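Local coordinates for molybdopterin biosynthesis moeA protein (Pyrococcus horikoshii, PDB 1WU2) that probably takes part in molybdenum cofactor biosynthesis, acting on molybdopterin at the step in which molybdenum is inserted, at residues N22-D26 with K180-K184; G186-S192 with L229-D235. Residue numbers count along the deposited sequence, not the author numbering.

Contact 1: N22-D26 with K180-K184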
loop_
_atom_site.group_PDB
_atom_site.type_symbol
_atom_site.label_atom_id
_atom_site.label_comp_id
_atom_site.label_asym_id
_atom_site.label_seq_id
_atom_site.Cartn_x
_atom_site.Cartn_y
_atom_site.Cartn_z
ATOM N N ASN A 22 -5.715 -4.319 -23.467
ATOM C CA ASN A 22 -4.342 -4.715 -23.780
ATOM C C ASN A 22 -3.326 -3.983 -22.909
ATOM O O ASN A 22 -3.599 -2.894 -22.399
ATOM C CB ASN A 22 -4.037 -4.440 -25.253
ATOM C CG ASN A 22 -4.956 -5.199 -26.190
ATOM O OD1 ASN A 22 -5.094 -6.417 -26.091
ATOM N ND2 ASN A 22 -5.594 -4.479 -27.105
ATOM N N GLU A 23 -2.153 -4.594 -22.745
ATOM C CA GLU A 23 -1.035 -3.945 -22.073
ATOM C C GLU A 23 -0.542 -2.788 -22.937
ATOM O O GLU A 23 -0.208 -2.983 -24.104
ATOM C CB GLU A 23 0.105 -4.939 -21.823
ATOM C CG GLU A 23 1.187 -4.410 -20.888
ATOM C CD GLU A 23 2.234 -5.451 -20.538
ATOM O OE1 GLU A 23 1.866 -6.504 -19.979
ATOM O OE2 GLU A 23 3.427 -5.217 -20.818
ATOM N N ILE A 24 -0.539 -1.583 -22.374
ATOM C CA ILE A 24 0.052 -0.416 -23.029
ATOM C C ILE A 24 1.522 -0.692 -23.368
ATOM O O ILE A 24 2.258 -1.256 -22.559
ATOM C CB ILE A 24 -0.109 0.850 -22.132
ATOM C CG1 ILE A 24 -1.509 1.443 -22.312
ATOM C CG2 ILE A 24 0.943 1.914 -22.453
ATOM C CD1 ILE A 24 -1.889 2.457 -21.249
ATOM N N GLU A 25 1.934 -0.289 -24.568
ATOM C CA GLU A 25 3.290 -0.548 -25.062
ATOM C C GLU A 25 4.264 0.523 -24.584
ATOM O O GLU A 25 5.413 0.221 -24.264
ATOM C CB GLU A 25 3.335 -0.578 -26.597
ATOM C CG GLU A 25 2.238 -1.374 -27.290
ATOM C CD GLU A 25 1.866 -0.782 -28.641
ATOM O OE1 GLU A 25 2.621 -1.000 -29.615
ATOM O OE2 GLU A 25 0.826 -0.088 -28.729
ATOM N N ASP A 26 3.798 1.769 -24.553
ATOM C CA ASP A 26 4.662 2.927 -24.324
ATOM C C ASP A 26 5.368 2.884 -22.971
ATOM O O ASP A 26 4.761 2.540 -21.959
ATOM C CB ASP A 26 3.850 4.224 -24.420
ATOM C CG ASP A 26 3.357 4.512 -25.830
ATOM O OD1 ASP A 26 3.356 3.589 -26.676
ATOM O OD2 ASP A 26 2.946 5.641 -26.179
ATOM N N LYS A 180 6.433 1.781 -17.298
ATOM C CA LYS A 180 5.275 1.973 -18.163
ATOM C C LYS A 180 4.710 3.383 -17.990
ATOM O O LYS A 180 4.709 3.936 -16.887
ATOM C CB LYS A 180 4.180 0.950 -17.846
ATOM C CG LYS A 180 4.571 -0.499 -18.092
ATOM C CD LYS A 180 4.465 -0.879 -19.555
ATOM C CE LYS A 180 4.404 -2.385 -19.731
ATOM N NZ LYS A 180 4.341 -2.775 -21.164
ATOM N N VAL A 181 4.244 3.955 -19.097
ATOM C CA VAL A 181 3.490 5.201 -19.070
ATOM C C VAL A 181 2.167 4.920 -18.370
ATOM O O VAL A 181 1.544 3.884 -18.610
ATOM C CB VAL A 181 3.236 5.742 -20.500
ATOM C CG1 VAL A 181 2.190 6.856 -20.498
ATOM C CG2 VAL A 181 4.539 6.240 -21.115
ATOM N N LYS A 182 1.766 5.832 -17.490
ATOM C CA LYS A 182 0.516 5.709 -16.752
ATOM C C LYS A 182 -0.652 5.789 -17.724
ATOM O O LYS A 182 -0.742 6.752 -18.488
ATOM C CB LYS A 182 0.380 6.834 -15.729
ATOM C CG LYS A 182 1.455 6.853 -14.666
ATOM C CD LYS A 182 1.074 7.791 -13.534
ATOM C CE LYS A 182 2.153 7.860 -12.473
ATOM N NZ LYS A 182 1.702 8.671 -11.311
ATOM N N PRO A 183 -1.540 4.794 -17.711
ATOM C CA PRO A 183 -2.749 4.853 -18.536
ATOM C C PRO A 183 -3.568 6.087 -18.196
ATOM O O PRO A 183 -3.825 6.350 -17.023
ATOM C CB PRO A 183 -3.516 3.581 -18.145
ATOM C CG PRO A 183 -2.506 2.677 -17.551
ATOM C CD PRO A 183 -1.478 3.552 -16.920
ATOM N N LYS A 184 -3.949 6.847 -19.213
ATOM C CA LYS A 184 -4.823 7.992 -19.021
ATOM C C LYS A 184 -6.257 7.486 -18.876
ATOM O O LYS A 184 -6.759 6.788 -19.748
ATOM C CB LYS A 184 -4.701 8.950 -20.204
ATOM C CG LYS A 184 -3.318 9.583 -20.345
ATOM C CD LYS A 184 -3.065 10.109 -21.766
ATOM C CE LYS A 184 -1.619 9.897 -22.229
ATOM N NZ LYS A 184 -1.545 9.473 -23.666
#
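Lys180, at the end of strand 176-180, loses more surface to the 22-26 loop than any other residue of this contact. Its long side chain reaches across so that NZ forms a salt bridge with Glu23 OE2 at 2.6 Å and donates a hydrogen bond to Ile24 O at 2.9 Å; the ammonium group thus ties down both a side chain and the backbone of the loop. Glu23 OE2 has a second cationic partner in Lys157. Ile24, the next most covered, points toward the other segment and packs CD1 against Pro183 CB at 3.7 Å, while Met318 of helix 300-319 touches both side chains. Beyond it, Val181 N donates a nearly straight hydrogen bond to Asp26 O (3.2 Å), with Val181 CG2 lying 3.9 Å from Asp26 CB. The two segments run at 109° to each other, so this is a crossing of loops joined at a few points, consistent with a junction between the N-terminal region and the alpha/beta domain whose sheet contains strand 184-190.

Contact 2: G186-S192 with L229-D235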
loop_
_atom_site.group_PDB
_atom_site.type_symbol
_atom_site.label_atom_id
_atom_site.label_comp_id
_atom_site.label_asym_id
_atom_site.label_seq_id
_atom_site.Cartn_x
_atom_site.Cartn_y
_atom_site.Cartn_z
ATOM N N GLY A 186 -10.077 8.726 -18.364
ATOM C CA GLY A 186 -11.067 9.785 -18.367
ATOM C C GLY A 186 -12.130 9.572 -17.302
ATOM O O GLY A 186 -12.447 8.438 -16.953
ATOM N N ILE A 187 -12.671 10.670 -16.784
ATOM C CA ILE A 187 -13.707 10.628 -15.757
ATOM C C ILE A 187 -14.810 11.622 -16.118
ATOM O O ILE A 187 -14.601 12.834 -16.050
ATOM C CB ILE A 187 -13.111 10.961 -14.364
ATOM C CG1 ILE A 187 -12.115 9.876 -13.931
ATOM C CG2 ILE A 187 -14.218 11.105 -13.324
ATOM C CD1 ILE A 187 -11.366 10.187 -12.644
ATOM N N ILE A 188 -15.971 11.101 -16.512
ATOM C CA ILE A 188 -17.152 11.913 -16.796
ATOM C C ILE A 188 -18.196 11.658 -15.726
ATOM O O ILE A 188 -18.629 10.528 -15.558
ATOM C CB ILE A 188 -17.775 11.530 -18.154
ATOM C CG1 ILE A 188 -16.758 11.631 -19.287
ATOM C CG2 ILE A 188 -18.971 12.422 -18.452
ATOM C CD1 ILE A 188 -17.231 10.966 -20.573
ATOM N N ILE A 189 -18.612 12.698 -15.013
ATOM C CA ILE A 189 -19.728 12.581 -14.081
ATOM C C ILE A 189 -20.991 13.049 -14.806
ATOM O O ILE A 189 -20.930 13.951 -15.638
ATOM C CB ILE A 189 -19.469 13.404 -12.791
ATOM C CG1 ILE A 189 -18.471 12.709 -11.847
ATOM C CG2 ILE A 189 -20.751 13.587 -12.005
ATOM C CD1 ILE A 189 -17.327 11.969 -12.493
ATOM N N THR A 190 -22.127 12.419 -14.509
ATOM C CA THR A 190 -23.406 12.756 -15.145
ATOM C C THR A 190 -24.507 12.893 -14.096
ATOM O O THR A 190 -24.556 12.121 -13.138
ATOM C CB THR A 190 -23.775 11.677 -16.209
ATOM O OG1 THR A 190 -23.363 12.108 -17.514
ATOM C CG2 THR A 190 -25.283 11.486 -16.358
ATOM N N GLY A 191 -25.392 13.872 -14.293
ATOM C CA GLY A 191 -26.503 14.121 -13.386
ATOM C C GLY A 191 -26.778 15.599 -13.172
ATOM O O GLY A 191 -25.901 16.330 -12.710
ATOM N N SER A 192 -27.997 16.031 -13.501
ATOM C CA SER A 192 -28.432 17.421 -13.303
ATOM C C SER A 192 -28.658 17.705 -11.821
ATOM O O SER A 192 -28.579 18.847 -11.369
ATOM C CB SER A 192 -29.726 17.702 -14.072
ATOM O OG SER A 192 -29.743 17.049 -15.327
ATOM N N LEU A 229 -9.985 14.861 -15.742
ATOM C CA LEU A 229 -11.344 15.310 -15.465
ATOM C C LEU A 229 -11.960 15.996 -16.673
ATOM O O LEU A 229 -11.358 16.903 -17.252
ATOM C CB LEU A 229 -11.355 16.300 -14.301
ATOM C CG LEU A 229 -10.921 15.805 -12.918
ATOM C CD1 LEU A 229 -9.412 15.931 -12.731
ATOM C CD2 LEU A 229 -11.668 16.581 -11.837
ATOM N N TYR A 230 -13.162 15.564 -17.044
ATOM C CA TYR A 230 -13.973 16.268 -18.032
ATOM C C TYR A 230 -15.172 16.956 -17.370
ATOM O O TYR A 230 -15.982 17.588 -18.045
ATOM C CB TYR A 230 -14.417 15.306 -19.131
ATOM C CG TYR A 230 -13.253 14.778 -19.934
ATOM C CD1 TYR A 230 -12.841 15.414 -21.102
ATOM C CD2 TYR A 230 -12.550 13.657 -19.515
ATOM C CE1 TYR A 230 -11.763 14.940 -21.839
ATOM C CE2 TYR A 230 -11.472 13.174 -20.241
ATOM C CZ TYR A 230 -11.080 13.822 -21.406
ATOM O OH TYR A 230 -10.014 13.350 -22.138
ATOM N N GLY A 231 -15.266 16.834 -16.047
ATOM C CA GLY A 231 -16.232 17.575 -15.255
ATOM C C GLY A 231 -17.604 16.939 -15.139
ATOM O O GLY A 231 -17.863 15.867 -15.691
ATOM N N VAL A 232 -18.479 17.622 -14.403
ATOM C CA VAL A 232 -19.865 17.205 -14.218
ATOM C C VAL A 232 -20.702 17.745 -15.370
ATOM O O VAL A 232 -20.609 18.922 -15.713
ATOM C CB VAL A 232 -20.444 17.738 -12.884
ATOM C CG1 VAL A 232 -21.876 17.247 -12.675
ATOM C CG2 VAL A 232 -19.560 17.332 -11.708
ATOM N N LEU A 233 -21.524 16.877 -15.955
ATOM C CA LEU A 233 -22.350 17.221 -17.110
ATOM C C LEU A 233 -23.830 17.061 -16.757
ATOM O O LEU A 233 -24.169 16.248 -15.900
ATOM C CB LEU A 233 -22.013 16.301 -18.287
ATOM C CG LEU A 233 -20.865 16.685 -19.227
ATOM C CD1 LEU A 233 -19.684 17.316 -18.496
ATOM C CD2 LEU A 233 -20.414 15.455 -19.996
ATOM N N PRO A 234 -24.715 17.813 -17.411
ATOM C CA PRO A 234 -26.157 17.615 -17.216
ATOM C C PRO A 234 -26.672 16.399 -17.986
ATOM O O PRO A 234 -25.989 15.907 -18.887
ATOM C CB PRO A 234 -26.781 18.907 -17.770
ATOM C CG PRO A 234 -25.639 19.763 -18.253
ATOM C CD PRO A 234 -24.437 18.889 -18.380
ATOM N N ASP A 235 -27.858 15.922 -17.618
ATOM C CA ASP A 235 -28.534 14.856 -18.353
ATOM C C ASP A 235 -29.034 15.411 -19.688
ATOM O O ASP A 235 -30.134 15.963 -19.775
ATOM C CB ASP A 235 -29.700 14.283 -17.537
ATOM C CG ASP A 235 -29.235 13.494 -16.320
ATOM O OD1 ASP A 235 -29.778 13.721 -15.215
ATOM O OD2 ASP A 235 -28.336 12.624 -16.375
HETATM O O HOH W 1 -14.438 15.113 -13.406
#
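Within strand 184-190, Gly186 lies beside the ring of Tyr230, whose CE2 is 3.9 Å from Gly186 CA; a side chain on the glycine would crowd this ring edge. The tyrosine hydroxyl is held by Glu250 and Asn249. Ile187 pairs with Leu229, accepting a hydrogen bond from Tyr230 N at its O (3.2 Å), and both side chains reach helix 212-222. Ile188 turns to the other face, where its CG2 meets Leu233 CD2 at 3.7 Å beneath helices 237-240 and 243-249. Here the register slips by one residue: Ile189 pairs with Val232, and the extra residue makes a beta bulge at Tyr230 and Gly231, the latter with positive phi. A water accepts from Gly231 N (3.3 Å) and donates weakly to Ile187 O (3.5 Å). At the bulge Ile189 N bonds weakly to Gly231 O (3.3 Å); past it, Leu233 N to Ile189 O is firmer at 3.0 Å. Thr190, paired with Leu233, ends the strand. Gly191 adopts backbone angles that would jam a CB against the preceding carbonyl, and its N donates to Leu233 O (3.1 Å). Ser192 closes the contact: its OG accepts from Asp235 N (3.2 Å), while its N and OG donate weakly to Asp235 OD1 (3.4 and 3.3 Å). The strands run parallel, 11° apart, with helix 212-222 in the connection between them: a beta-alpha-beta crossover at the edge of the alpha/beta sheet of the probable molybdopterin-binding domain, characteristic of the MogA-like fold.

Contacts 1 and 2 follow one another along the chain, their centres about 25 Å apart, and their segments adjoin in sequence: 180-184 runs into the strand that contact 2 holds by its edge. Both are partly buried, but contact 1 lies nearer the centre of the chain, about 17 Å from it against about 32 Å. Contact 1 joins irregular segments through a buried lysine's charge and a small apolar patch, whereas contact 2 relies on repeated backbone hydrogen bonds and isoleucine packing within a sheet, with polar side chains coming in at its loop end. Only contact 2 also touches the second subunit, through Ser192, Leu229 and Asp235.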